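Local coordinates for tonb-dependent siderophore receptor (Acinetobacter baumannii, PDB 5FR8), which probably carries out the first step of iron uptake at the outer membrane by binding iron-chelating siderophores, possibly ferric enterobactin, at residues Asp48-Pro53 / Ser694-Val699; Asp593-Asn598 / Ile626-Ile631; Phe639-Tyr644 / Ser679-Asn684. One frame throughout, in Å; residues are numbered along the deposited sequence.

Overall arrangement
The three contacts illustrate how a TonB-dependent receptor fits a plug inside a beta-barrel. Their centres form a compact triangle, each about 14 Å from the other two. Interactions 2 and 3 are part of the barrel wall and follow one another along the chain: strand 594-608 pairs with 621-630, which neighbours 635-648, which in turn pairs with 674-687. Interaction 1 closes a far larger loop containing both, bringing helix 46-51 of the plug to strand 693-700, the next neighbour of 674-687. Lys51 packs on Asp628 and Asp630, its NZ close to the like-charged Arg595, while Leu52 packs on Val640. A detergent molecule touches both barrel contacts on the face away from the plug, consistent with the lipid-facing side.

Interaction 1. Residues Asp48-Pro53 / Ser694-Val699; sequences DLEKLP and STRVGV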
loop_
_atom_site.group_PDB
_atom_site.type_symbol
_atom_site.label_atom_id
_atom_site.label_comp_id
_atom_site.label_asym_id
_atom_site.label_seq_id
_atom_site.Cartn_x
_atom_site.Cartn_y
_atom_site.Cartn_z
ATOM N N ASP A 48 10.900 9.551 -16.070
ATOM C CA ASP A 48 11.583 8.523 -15.282
ATOM C C ASP A 48 10.993 7.146 -15.625
ATOM O O ASP A 48 11.710 6.216 -16.006
ATOM C CB ASP A 48 11.443 8.804 -13.775
ATOM C CG ASP A 48 12.015 10.168 -13.369
ATOM O OD1 ASP A 48 12.842 10.745 -14.130
ATOM O OD2 ASP A 48 11.638 10.672 -12.282
ATOM N N LEU A 49 9.672 7.036 -15.515
ATOM C CA LEU A 49 8.970 5.783 -15.779
ATOM C C LEU A 49 9.292 5.183 -17.132
ATOM O O LEU A 49 9.283 3.964 -17.282
ATOM C CB LEU A 49 7.454 5.979 -15.661
ATOM C CG LEU A 49 6.964 6.019 -14.209
ATOM C CD1 LEU A 49 5.449 6.248 -14.135
ATOM C CD2 LEU A 49 7.369 4.735 -13.489
ATOM N N GLU A 50 9.553 6.038 -18.118
ATOM C CA GLU A 50 9.846 5.555 -19.451
ATOM C C GLU A 50 11.271 4.980 -19.497
ATOM O O GLU A 50 11.530 3.994 -20.193
ATOM C CB GLU A 50 9.644 6.667 -20.482
ATOM C CG GLU A 50 9.780 6.229 -21.941
ATOM C CD GLU A 50 11.074 6.709 -22.600
ATOM O OE1 GLU A 50 12.006 7.175 -21.893
ATOM O OE2 GLU A 50 11.154 6.626 -23.845
ATOM N N LYS A 51 12.183 5.569 -18.729
ATOM C CA LYS A 51 13.582 5.165 -18.778
ATOM C C LYS A 51 13.849 3.866 -18.034
ATOM O O LYS A 51 14.874 3.222 -18.244
ATOM C CB LYS A 51 14.468 6.274 -18.242
ATOM C CG LYS A 51 14.883 7.204 -19.345
ATOM C CD LYS A 51 15.307 8.559 -18.836
ATOM C CE LYS A 51 15.490 9.475 -20.030
ATOM N NZ LYS A 51 16.242 10.713 -19.685
ATOM N N LEU A 52 12.908 3.467 -17.187
ATOM C CA LEU A 52 13.073 2.255 -16.396
ATOM C C LEU A 52 11.737 1.527 -16.232
ATOM O O LEU A 52 11.182 1.495 -15.122
ATOM C CB LEU A 52 13.669 2.617 -15.031
ATOM C CG LEU A 52 14.079 1.473 -14.102
ATOM C CD1 LEU A 52 14.789 0.349 -14.844
ATOM C CD2 LEU A 52 14.947 2.055 -13.003
ATOM N N PRO A 53 11.238 0.929 -17.337
ATOM C CA PRO A 53 9.918 0.300 -17.474
ATOM C C PRO A 53 9.550 -0.578 -16.303
ATOM O O PRO A 53 10.370 -1.323 -15.804
ATOM C CB PRO A 53 10.065 -0.567 -18.729
ATOM C CG PRO A 53 11.115 0.104 -19.536
ATOM C CD PRO A 53 12.018 0.840 -18.582
ATOM N N SER A 694 9.132 5.197 -30.310
ATOM C CA SER A 694 10.165 4.962 -29.327
ATOM C C SER A 694 10.297 3.471 -29.151
ATOM O O SER A 694 9.462 2.709 -29.634
ATOM C CB SER A 694 9.783 5.589 -27.995
ATOM O OG SER A 694 10.001 6.982 -28.047
ATOM N N THR A 695 11.367 3.061 -28.478
ATOM C CA THR A 695 11.573 1.671 -28.101
ATOM C C THR A 695 12.703 1.625 -27.092
ATOM O O THR A 695 13.552 2.510 -27.068
ATOM C CB THR A 695 11.914 0.762 -29.301
ATOM O OG1 THR A 695 12.182 -0.558 -28.824
ATOM C CG2 THR A 695 13.125 1.281 -30.076
ATOM N N ARG A 696 12.688 0.594 -26.258
ATOM C CA ARG A 696 13.645 0.451 -25.170
ATOM C C ARG A 696 13.847 -1.022 -24.875
ATOM O O ARG A 696 12.896 -1.714 -24.533
ATOM C CB ARG A 696 13.153 1.161 -23.904
ATOM C CG ARG A 696 14.171 1.131 -22.772
ATOM C CD ARG A 696 13.888 2.140 -21.668
ATOM N NE ARG A 696 14.088 3.532 -22.089
ATOM C CZ ARG A 696 15.262 4.172 -22.120
ATOM N NH1 ARG A 696 16.381 3.558 -21.741
ATOM N NH2 ARG A 696 15.319 5.440 -22.527
ATOM N N VAL A 697 15.078 -1.499 -25.020
ATOM C CA VAL A 697 15.395 -2.880 -24.712
ATOM C C VAL A 697 16.371 -2.885 -23.545
ATOM O O VAL A 697 17.250 -2.018 -23.455
ATOM C CB VAL A 697 15.995 -3.617 -25.936
ATOM C CG1 VAL A 697 16.201 -5.092 -25.636
ATOM C CG2 VAL A 697 15.088 -3.464 -27.147
ATOM N N GLY A 698 16.221 -3.860 -22.654
ATOM C CA GLY A 698 17.069 -3.940 -21.480
ATOM C C GLY A 698 17.011 -5.278 -20.757
ATOM O O GLY A 698 16.270 -6.190 -21.139
ATOM N N VAL A 699 17.823 -5.398 -19.714
ATOM C CA VAL A 699 17.811 -6.577 -18.872
ATOM C C VAL A 699 17.853 -6.153 -17.392
ATOM O O VAL A 699 18.432 -5.114 -17.041
ATOM C CB VAL A 699 18.974 -7.525 -19.233
ATOM C CG1 VAL A 699 20.327 -6.873 -18.945
ATOM C CG2 VAL A 699 18.832 -8.859 -18.510
#
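Arg696 reaches Glu50, Lys51 and Pro53 by leaving its strand with CG anti to the backbone N (chi1 -176°) and turning at chi3 (-69°), which sets NE off the line of the chain. Glu50 also starts with CG anti to its backbone N, then bends at chi2 and crosses Arg696 at about a right angle. The charges meet loosely: Glu50 OE1 is 3.8 Å from Arg696 NH2, a long salt bridge, with the carboxylate and guanidinium planes 75° apart. The firmer ionic partner of NH2 is Asp636 on strand 635-648, two strands away in the barrel wall. Arg696 NE lies 3.2 Å from Glu50 O, near the end of the plug helix. Lys51 covers one face of the guanidinium with its backbone and the root of its side chain, CA above the rim and CG 3.7 Å from Arg696 NH2. Nearer the Arg696 backbone, the Pro53 ring crosses the aliphatic part at about a right angle, Pro53 CD being 3.8 Å from Arg696 CD. One inward-pointing barrel side chain therefore serves both a plug carboxylate and a wall carboxylate, a polar plug-to-barrel interface of the kind found in TonB-dependent receptors.

Interaction 2. Residues Asp593-Asn598 / Ile626-Ile631; sequences DIRWTN and IFDYDI. With C8E ((hydroxyethyloxy)tri(ethyloxy)octane), chain C.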
loop_
_atom_site.group_PDB
_atom_site.type_symbol
_atom_site.label_atom_id
_atom_site.label_comp_id
_atom_site.label_asym_id
_atom_site.label_seq_id
_atom_site.Cartn_x
_atom_site.Cartn_y
_atom_site.Cartn_z
ATOM N N ASP A 593 24.226 15.990 -20.232
ATOM C CA ASP A 593 23.960 14.718 -20.933
ATOM C C ASP A 593 24.121 13.518 -20.016
ATOM O O ASP A 593 23.395 12.548 -20.154
ATOM C CB ASP A 593 24.893 14.524 -22.141
ATOM C CG ASP A 593 24.601 15.486 -23.309
ATOM O OD1 ASP A 593 23.523 16.115 -23.364
ATOM O OD2 ASP A 593 25.471 15.588 -24.199
ATOM N N ILE A 594 25.078 13.591 -19.092
ATOM C CA ILE A 594 25.300 12.542 -18.086
ATOM C C ILE A 594 24.664 12.928 -16.742
ATOM O O ILE A 594 24.897 14.033 -16.248
ATOM C CB ILE A 594 26.816 12.340 -17.775
ATOM C CG1 ILE A 594 27.637 11.910 -19.014
ATOM C CG2 ILE A 594 26.968 11.344 -16.636
ATOM C CD1 ILE A 594 27.522 10.446 -19.378
ATOM N N ARG A 595 23.922 12.009 -16.121
ATOM C CA ARG A 595 23.271 12.291 -14.835
ATOM C C ARG A 595 23.164 11.087 -13.908
ATOM O O ARG A 595 23.070 9.940 -14.360
ATOM C CB ARG A 595 21.868 12.797 -15.053
ATOM C CG ARG A 595 21.780 14.082 -15.842
ATOM C CD ARG A 595 20.325 14.397 -16.164
ATOM N NE ARG A 595 19.614 13.262 -16.761
ATOM C CZ ARG A 595 19.797 12.813 -18.006
ATOM N NH1 ARG A 595 20.698 13.375 -18.813
ATOM N NH2 ARG A 595 19.065 11.796 -18.453
ATOM N N TRP A 596 23.154 11.385 -12.606
ATOM C CA TRP A 596 23.129 10.376 -11.548
ATOM C C TRP A 596 22.117 10.755 -10.457
ATOM O O TRP A 596 22.190 11.831 -9.862
ATOM C CB TRP A 596 24.529 10.225 -10.902
ATOM C CG TRP A 596 25.546 9.362 -11.682
ATOM C CD1 TRP A 596 25.546 7.991 -11.811
ATOM C CD2 TRP A 596 26.710 9.832 -12.397
ATOM N NE1 TRP A 596 26.628 7.589 -12.572
ATOM C CE2 TRP A 596 27.355 8.694 -12.945
ATOM C CE3 TRP A 596 27.268 11.099 -12.627
ATOM C CZ2 TRP A 596 28.526 8.793 -13.714
ATOM C CZ3 TRP A 596 28.443 11.195 -13.397
ATOM C CH2 TRP A 596 29.051 10.045 -13.925
ATOM N N THR A 597 21.191 9.851 -10.167
ATOM C CA THR A 597 20.294 10.036 -9.032
ATOM C C THR A 597 20.511 8.870 -8.066
ATOM O O THR A 597 20.266 7.718 -8.418
ATOM C CB THR A 597 18.805 10.100 -9.465
ATOM O OG1 THR A 597 18.633 11.071 -10.500
ATOM C CG2 THR A 597 17.886 10.470 -8.288
ATOM N N ASN A 598 21.006 9.183 -6.865
ATOM C CA ASN A 598 21.248 8.188 -5.809
ATOM C C ASN A 598 20.566 8.549 -4.487
ATOM O O ASN A 598 20.397 9.722 -4.135
ATOM C CB ASN A 598 22.747 8.033 -5.514
ATOM C CG ASN A 598 23.526 7.400 -6.657
ATOM O OD1 ASN A 598 22.955 7.049 -7.696
ATOM N ND2 ASN A 598 24.848 7.257 -6.467
ATOM N N ILE A 626 20.508 5.473 -9.769
ATOM C CA ILE A 626 20.113 5.503 -11.166
ATOM C C ILE A 626 21.077 6.384 -12.011
ATOM O O ILE A 626 21.483 7.474 -11.591
ATOM C CB ILE A 626 18.636 5.947 -11.330
ATOM C CG1 ILE A 626 17.715 5.188 -10.356
ATOM C CG2 ILE A 626 18.182 5.678 -12.754
ATOM C CD1 ILE A 626 17.378 5.907 -9.052
ATOM N N PHE A 627 21.430 5.888 -13.200
ATOM C CA PHE A 627 22.381 6.548 -14.096
ATOM C C PHE A 627 21.768 6.736 -15.486
ATOM O O PHE A 627 21.177 5.814 -16.065
ATOM C CB PHE A 627 23.664 5.724 -14.183
ATOM C CG PHE A 627 24.583 6.087 -15.323
ATOM C CD1 PHE A 627 25.383 7.209 -15.263
ATOM C CD2 PHE A 627 24.700 5.257 -16.426
ATOM C CE1 PHE A 627 26.263 7.515 -16.295
ATOM C CE2 PHE A 627 25.565 5.552 -17.460
ATOM C CZ PHE A 627 26.351 6.686 -17.396
ATOM N N ASP A 628 21.923 7.948 -16.013
ATOM C CA ASP A 628 21.424 8.264 -17.323
ATOM C C ASP A 628 22.481 8.953 -18.164
ATOM O O ASP A 628 23.203 9.830 -17.691
ATOM C CB ASP A 628 20.187 9.141 -17.205
ATOM C CG ASP A 628 18.920 8.343 -17.272
ATOM O OD1 ASP A 628 18.653 7.698 -18.321
ATOM O OD2 ASP A 628 18.190 8.348 -16.266
ATOM N N TYR A 629 22.542 8.540 -19.426
ATOM C CA TYR A 629 23.502 9.065 -20.394
ATOM C C TYR A 629 22.798 9.146 -21.754
ATOM O O TYR A 629 22.419 8.119 -22.341
ATOM C CB TYR A 629 24.746 8.155 -20.422
ATOM C CG TYR A 629 25.862 8.545 -21.364
ATOM C CD1 TYR A 629 25.948 9.826 -21.903
ATOM C CD2 TYR A 629 26.867 7.632 -21.675
ATOM C CE1 TYR A 629 26.997 10.172 -22.740
ATOM C CE2 TYR A 629 27.919 7.966 -22.510
ATOM C CZ TYR A 629 27.985 9.237 -23.035
ATOM O OH TYR A 629 29.028 9.565 -23.874
ATOM N N ASP A 630 22.577 10.372 -22.219
ATOM C CA ASP A 630 22.029 10.596 -23.555
ATOM C C ASP A 630 23.192 10.658 -24.546
ATOM O O ASP A 630 23.925 11.656 -24.602
ATOM C CB ASP A 630 21.192 11.892 -23.613
ATOM C CG ASP A 630 19.987 11.892 -22.635
ATOM O OD1 ASP A 630 19.217 10.913 -22.542
ATOM O OD2 ASP A 630 19.808 12.907 -21.953
ATOM N N ILE A 631 23.374 9.585 -25.309
ATOM C CA ILE A 631 24.527 9.477 -26.202
ATOM C C ILE A 631 24.346 10.332 -27.454
ATOM O O ILE A 631 25.273 11.013 -27.885
ATOM C CB ILE A 631 24.783 8.015 -26.599
ATOM C CG1 ILE A 631 25.128 7.193 -25.353
ATOM C CG2 ILE A 631 25.897 7.942 -27.628
ATOM C CD1 ILE A 631 25.266 5.708 -25.615
HETATM C C1 C8E C . 24.175 11.558 0.239
HETATM C C2 C8E C . 23.526 10.188 -0.018
HETATM C C3 C8E C . 23.752 9.598 -1.429
HETATM C C4 C8E C . 23.939 8.065 -1.457
HETATM C C5 C8E C . 24.710 7.577 -2.706
HETATM C C6 C8E C . 26.204 7.937 -2.678
HETATM C C7 C8E C . 27.037 7.187 -3.724
HETATM C C8 C8E C . 27.855 8.113 -4.656
HETATM O O9 C8E C . 27.987 7.465 -5.952
HETATM C C10 C8E C . 28.068 8.408 -7.044
HETATM C C11 C8E C . 28.295 7.700 -8.396
HETATM O O12 C8E C . 27.416 6.576 -8.579
HETATM C C13 C8E C . 27.895 5.628 -9.580
HETATM C C14 C8E C . 26.773 4.648 -9.989
HETATM O O15 C8E C . 27.258 3.509 -10.724
HETATM C C16 C8E C . 27.612 2.347 -9.920
HETATM C C17 C8E C . 29.017 1.752 -10.259
HETATM O O18 C8E C . 29.189 0.483 -9.596
HETATM C C19 C8E C . 28.388 -0.578 -10.202
HETATM C C20 C8E C . 28.195 -1.853 -9.340
HETATM O O21 C8E C . 27.998 -3.088 -10.108
#
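Trp596 and Phe627 stand side by side and point the same way across two antiparallel strands of the barrel wall, whose segment directions differ by 167°. They form a non-hydrogen-bonded pair; the five-membered ring of Trp596 and the Phe627 ring have centroids 4.8 Å apart and planes at 35°, a tilt that is neither a stack nor edge-to-face. Ile594 CG2 adds to the apolar group at 3.9 Å from Phe627 CE1 and also lies over the rim of the indole, on the side where Phe627 sits. Farther along this face, Ile594 CD1 lies over the Tyr629 ring, although the modelled spacing is too short to be trusted, and Ile631 CG1 covers the ring's opposite face. Such a belt of aromatic and aliphatic groups, with detergent against it, is consistent with the lipid-facing surface of an outer-membrane barrel.

The side chains of Arg595 and Asp628 occupy the other face, where the plug lies. Arg595 NH1 donates to Asp630 OD2 at 3.3 Å within a salt bridge, approaching from above the carboxylate plane, and is also hydrogen-bonded to Gly592 O, its stronger partner. Asp628 CB packs by Arg595 NH2, while its OD1 is held by Asn638 of the next strand; Lys51 of the plug helix enters with NZ close to Arg595 NH2, so the nearby acids probably offset two like charges.

Between the two faces, the backbone sets the register. Arg595 and Asp628 exchange two hydrogen bonds, N to O at 2.8 Å in each direction, Thr597 and Ile626 exchange another two, and Asp630 N donates to Asp593 O. At the detergent, C11 covers the face of Trp596 opposite Phe627, and Asn598 ND2 gives a weak hydrogen bond to O12 of the detergent at 3.4 Å.

Interaction 3. Residues Phe639-Tyr644 / Ser679-Asn684; sequences FVFTQY and STAGIN. With C8E ((hydroxyethyloxy)tri(ethyloxy)octane), chain C.
Phe639 meets Ala681, Gly682 and Ile683 of the neighbouring strand with its ring. Its CG is anti to the backbone N (chi1 -178°). CB and CG pass near the carbonyl oxygen of Gly682, and CD1 comes closer to it, with Phe639 CD1 to Gly682 O at 3.3 Å. The same CD1 meets Ile683 CG2 at 3.5 Å, the methyl lying at the ring edge and in its plane. CE1 continues past that methyl. Across the ring from CD1, Phe639 CE2 lies 4.1 Å from C16 in the ether part of the bound detergent. At the tip, Phe639 CZ touches Ala681 CB at 4.2 Å and has detergent C19 equally near.

Phe641, two residues on, has the same first torsion but different neighbours. Ala681 CB sits at its ring edge, in plane, so this small side chain is shared by both phenyl groups; Phe641 CE1 comes 3.5 Å from Ser679 OG. Detergent C20 covers one face of the Phe641 ring, offset toward the rim.

Behind the rings, the strands run antiparallel at 173°. Val640 and Gly682 trade two backbone hydrogen bonds, and Thr642 and Thr680 trade another two. Val640 turns to the opposite face, where CG1 lies 3.5 Å from Gly682 N and the side chain packs on Leu52 and Arg64 of the plug; Thr642 OG1 on that face is hydrogen-bonded with Asn624, within the wall.

The Phe639 and Phe641 rings thus bear on the detergent, as expected of a wall facing lipid, while Ala681 CB and Ile683 CG2 pack against the ring edges and Ser679 OG adds a polar atom on the same side. On the inner face a valine meets the plug, and the interstrand bonds satisfy the backbone between them.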
loop_
_atom_site.group_PDB
_atom_site.type_symbol
_atom_site.label_atom_id
_atom_site.label_comp_id
_atom_site.label_asym_id
_atom_site.label_seq_id
_atom_site.Cartn_x
_atom_site.Cartn_y
_atom_site.Cartn_z
ATOM N N PHE A 639 21.202 3.008 -16.444
ATOM C CA PHE A 639 21.733 1.990 -15.517
ATOM C C PHE A 639 21.148 2.170 -14.131
ATOM O O PHE A 639 21.032 3.303 -13.657
ATOM C CB PHE A 639 23.262 2.107 -15.413
ATOM C CG PHE A 639 23.918 1.079 -14.516
ATOM C CD1 PHE A 639 24.078 -0.233 -14.940
ATOM C CD2 PHE A 639 24.413 1.438 -13.270
ATOM C CE1 PHE A 639 24.706 -1.175 -14.136
ATOM C CE2 PHE A 639 25.043 0.506 -12.463
ATOM C CZ PHE A 639 25.187 -0.805 -12.896
ATOM N N VAL A 640 20.798 1.058 -13.483
ATOM C CA VAL A 640 20.164 1.079 -12.150
ATOM C C VAL A 640 20.866 0.056 -11.270
ATOM O O VAL A 640 21.275 -1.019 -11.738
ATOM C CB VAL A 640 18.616 0.798 -12.223
ATOM C CG1 VAL A 640 18.350 -0.629 -12.686
ATOM C CG2 VAL A 640 17.905 1.068 -10.890
ATOM N N PHE A 641 21.018 0.392 -9.995
ATOM C CA PHE A 641 21.699 -0.500 -9.040
ATOM C C PHE A 641 21.091 -0.265 -7.678
ATOM O O PHE A 641 20.821 0.868 -7.273
ATOM C CB PHE A 641 23.198 -0.220 -9.003
ATOM C CG PHE A 641 23.973 -1.060 -8.020
ATOM C CD1 PHE A 641 24.362 -2.364 -8.340
ATOM C CD2 PHE A 641 24.395 -0.526 -6.800
ATOM C CE1 PHE A 641 25.112 -3.125 -7.450
ATOM C CE2 PHE A 641 25.149 -1.286 -5.908
ATOM C CZ PHE A 641 25.506 -2.586 -6.234
ATOM N N THR A 642 20.855 -1.352 -6.983
ATOM C CA THR A 642 20.225 -1.278 -5.704
ATOM C C THR A 642 20.945 -2.246 -4.799
ATOM O O THR A 642 21.314 -3.331 -5.223
ATOM C CB THR A 642 18.749 -1.654 -5.810
ATOM O OG1 THR A 642 18.063 -0.616 -6.509
ATOM C CG2 THR A 642 18.143 -1.813 -4.442
ATOM N N GLN A 643 21.113 -1.843 -3.550
ATOM C CA GLN A 643 21.872 -2.608 -2.596
ATOM C C GLN A 643 21.063 -2.660 -1.303
ATOM O O GLN A 643 20.585 -1.625 -0.801
ATOM C CB GLN A 643 23.234 -1.946 -2.416
ATOM C CG GLN A 643 24.086 -2.444 -1.263
ATOM C CD GLN A 643 25.438 -1.743 -1.215
ATOM O OE1 GLN A 643 25.683 -0.807 -1.977
ATOM N NE2 GLN A 643 26.315 -2.181 -0.311
ATOM N N TYR A 644 20.876 -3.878 -0.802
ATOM C CA TYR A 644 20.073 -4.108 0.382
ATOM C C TYR A 644 20.958 -4.675 1.460
ATOM O O TYR A 644 21.594 -5.699 1.252
ATOM C CB TYR A 644 18.990 -5.165 0.118
ATOM C CG TYR A 644 18.037 -4.901 -1.009
ATOM C CD1 TYR A 644 17.120 -3.833 -0.955
ATOM C CD2 TYR A 644 18.024 -5.730 -2.112
ATOM C CE1 TYR A 644 16.241 -3.580 -2.007
ATOM C CE2 TYR A 644 17.144 -5.506 -3.166
ATOM C CZ TYR A 644 16.261 -4.432 -3.104
ATOM O OH TYR A 644 15.409 -4.230 -4.132
ATOM N N SER A 679 22.628 -7.385 -3.813
ATOM C CA SER A 679 22.456 -6.308 -4.774
ATOM C C SER A 679 21.948 -6.828 -6.115
ATOM O O SER A 679 22.174 -7.981 -6.462
ATOM C CB SER A 679 23.785 -5.572 -4.988
ATOM O OG SER A 679 24.590 -6.214 -5.981
ATOM N N THR A 680 21.259 -5.968 -6.854
ATOM C CA THR A 680 20.858 -6.266 -8.218
ATOM C C THR A 680 21.114 -5.039 -9.085
ATOM O O THR A 680 21.203 -3.919 -8.576
ATOM C CB THR A 680 19.351 -6.610 -8.334
ATOM O OG1 THR A 680 18.575 -5.435 -8.100
ATOM C CG2 THR A 680 18.952 -7.709 -7.355
ATOM N N ALA A 681 21.226 -5.255 -10.393
ATOM C CA ALA A 681 21.456 -4.164 -11.322
ATOM C C ALA A 681 20.666 -4.351 -12.615
ATOM O O ALA A 681 20.194 -5.461 -12.897
ATOM C CB ALA A 681 22.927 -4.076 -11.620
ATOM N N GLY A 682 20.531 -3.280 -13.403
ATOM C CA GLY A 682 19.944 -3.391 -14.745
ATOM C C GLY A 682 20.483 -2.365 -15.723
ATOM O O GLY A 682 20.930 -1.301 -15.310
ATOM N N ILE A 683 20.450 -2.688 -17.019
ATOM C CA ILE A 683 20.733 -1.703 -18.079
ATOM C C ILE A 683 19.633 -1.644 -19.125
ATOM O O ILE A 683 18.870 -2.592 -19.304
ATOM C CB ILE A 683 22.039 -1.986 -18.850
ATOM C CG1 ILE A 683 22.064 -3.419 -19.387
ATOM C CG2 ILE A 683 23.261 -1.694 -17.983
ATOM C CD1 ILE A 683 23.126 -3.632 -20.451
ATOM N N ASN A 684 19.557 -0.498 -19.791
ATOM C CA ASN A 684 18.725 -0.309 -20.967
ATOM C C ASN A 684 19.583 0.280 -22.029
ATOM O O ASN A 684 20.521 1.017 -21.728
ATOM C CB ASN A 684 17.651 0.748 -20.733
ATOM C CG ASN A 684 16.690 0.377 -19.646
ATOM O OD1 ASN A 684 16.216 -0.741 -19.586
ATOM N ND2 ASN A 684 16.382 1.320 -18.794
HETATM C C1 C8E C . 24.175 11.558 0.239
HETATM C C2 C8E C . 23.526 10.188 -0.018
HETATM C C3 C8E C . 23.752 9.598 -1.429
HETATM C C4 C8E C . 23.939 8.065 -1.457
HETATM C C5 C8E C . 24.710 7.577 -2.706
HETATM C C6 C8E C . 26.204 7.937 -2.678
HETATM C C7 C8E C . 27.037 7.187 -3.724
HETATM C C8 C8E C . 27.855 8.113 -4.656
HETATM O O9 C8E C . 27.987 7.465 -5.952
HETATM C C10 C8E C . 28.068 8.408 -7.044
HETATM C C11 C8E C . 28.295 7.700 -8.396
HETATM O O12 C8E C . 27.416 6.576 -8.579
HETATM C C13 C8E C . 27.895 5.628 -9.580
HETATM C C14 C8E C . 26.773 4.648 -9.989
HETATM O O15 C8E C . 27.258 3.509 -10.724
HETATM C C16 C8E C . 27.612 2.347 -9.920
HETATM C C17 C8E C . 29.017 1.752 -10.259
HETATM O O18 C8E C . 29.189 0.483 -9.596
HETATM C C19 C8E C . 28.388 -0.578 -10.202
HETATM C C20 C8E C . 28.195 -1.853 -9.340
HETATM O O21 C8E C . 27.998 -3.088 -10.108
#